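Local atomic coordinates of polyphenol oxidase, chloroplastic (Malus domestica, PDB entry 6ELV), a protein that catalyses, as the full-length enzyme, the oxidation of mono- and o-diphenols to o-diquinones, the recombinant C-terminal domain alone being present here. Residues A[11-14]-A[15-18]. Residues are numbered along the deposited sequence; the frame is centred on the assembly and turned at random.
Sequences VVAG and TEFP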
loop_
_atom_site.group_PDB
_atom_site.type_symbol
_atom_site.label_atom_id
_atom_site.label_comp_id
_atom_site.label_asym_id
_atom_site.label_seq_id
_atom_site.Cartn_x
_atom_site.Cartn_y
_atom_site.Cartn_z
ATOM N N VAL A 11 -2.186 0.344 13.887
ATOM C CA VAL A 11 -2.067 -0.903 13.140
ATOM C C VAL A 11 -3.462 -1.456 12.892
ATOM O O VAL A 11 -4.281 -1.544 13.816
ATOM C CB VAL A 11 -1.185 -1.918 13.885
ATOM C CG1 VAL A 11 -1.002 -3.170 13.037
ATOM C CG2 VAL A 11 0.161 -1.296 14.229
ATOM N N VAL A 12 -3.726 -1.836 11.645
ATOM C CA VAL A 12 -5.042 -2.235 11.170
ATOM C C VAL A 12 -4.949 -3.639 10.581
ATOM O O VAL A 12 -4.001 -3.953 9.855
ATOM C CB VAL A 12 -5.508 -1.208 10.114
ATOM C CG1 VAL A 12 -6.516 -1.799 9.157
ATOM C CG2 VAL A 12 -6.065 0.040 10.797
ATOM N N ALA A 13 -5.920 -4.489 10.906
ATOM C CA ALA A 13 -5.975 -5.819 10.310
ATOM C C ALA A 13 -6.447 -5.734 8.863
ATOM O O ALA A 13 -7.168 -4.812 8.479
ATOM C CB ALA A 13 -6.926 -6.717 11.101
ATOM N N GLY A 14 -6.035 -6.716 8.053
ATOM C CA GLY A 14 -6.419 -6.717 6.647
ATOM C C GLY A 14 -7.920 -6.729 6.442
ATOM O O GLY A 14 -8.433 -6.131 5.488
ATOM N N THR A 15 -8.643 -7.393 7.331
ATOM C CA THR A 15 -10.096 -7.414 7.285
ATOM C C THR A 15 -10.723 -6.115 7.772
ATOM O O THR A 15 -11.953 -6.014 7.799
ATOM C CB THR A 15 -10.615 -8.575 8.128
ATOM O OG1 THR A 15 -10.090 -8.452 9.456
ATOM C CG2 THR A 15 -10.181 -9.903 7.526
ATOM N N GLU A 16 -9.927 -5.129 8.178
ATOM C CA GLU A 16 -10.506 -3.840 8.517
ATOM C C GLU A 16 -10.752 -2.966 7.298
ATOM O O GLU A 16 -11.417 -1.942 7.442
ATOM C CB GLU A 16 -9.671 -3.091 9.560
ATOM C CG GLU A 16 -9.819 -3.604 10.986
ATOM C CD GLU A 16 -8.959 -2.831 11.973
ATOM O OE1 GLU A 16 -7.981 -3.412 12.495
ATOM O OE2 GLU A 16 -9.255 -1.641 12.221
ATOM N N PHE A 17 -10.258 -3.346 6.118
ATOM C CA PHE A 17 -10.548 -2.630 4.869
ATOM C C PHE A 17 -11.888 -3.126 4.330
ATOM O O PHE A 17 -12.207 -4.293 4.512
ATOM C CB PHE A 17 -9.447 -2.885 3.828
ATOM C CG PHE A 17 -8.120 -2.292 4.197
ATOM C CD1 PHE A 17 -7.238 -2.986 5.010
ATOM C CD2 PHE A 17 -7.747 -1.050 3.738
ATOM C CE1 PHE A 17 -6.028 -2.440 5.369
ATOM C CE2 PHE A 17 -6.528 -0.503 4.095
ATOM C CZ PHE A 17 -5.672 -1.198 4.915
ATOM N N PRO A 18 -12.670 -2.262 3.652
ATOM C CA PRO A 18 -12.385 -0.857 3.337
ATOM C C PRO A 18 -12.330 0.049 4.556
ATOM O O PRO A 18 -13.038 -0.179 5.543
ATOM C CB PRO A 18 -13.567 -0.445 2.453
ATOM C CG PRO A 18 -14.074 -1.708 1.888
ATOM C CD PRO A 18 -13.898 -2.719 2.982
#
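Ala-13 N donates to Glu-16 OE1 at 2.8 Å, nearly straight at 167°, reaching the carboxylate from above its plane. This is half of a capping box: the glutamate carboxylate caps the N-H of Ala-13, while the return bond, Glu-16 N to Ala-13 O at 2.8 Å, is the 3-10 turn's own, since alanine has no side-chain acceptor. Glu-16 reaches back because CG lies anti to its own carbonyl carbon (chi1 -76°) and the chain runs extended beyond it. On the way, its CB packs tightly on Val-12 CG1 at 3.4 Å. Val-12, in the short edge strand 11-12, pairs through its backbone with Ser-26 of strand 25-30, and the turn leads from that sheet toward strand 19-20 of the other. Phe-17 N makes a weak bond to Gly-14 O, which also sits at the ring edge, in plane, 3.4 Å from Phe-17 CD1. Phe-17 CE1 touches Val-12 CG1 at 3.9 Å, while the ring also packs on Ile-25, Thr-27, Ile-136 and Ile-139. Replacing Phe-17 with an alanine would probably open a gap against these side chains. The carboxylate thus ties down a main-chain N-H on the exposed turn, while the ring of Phe-17 reaches side chains of both sheets.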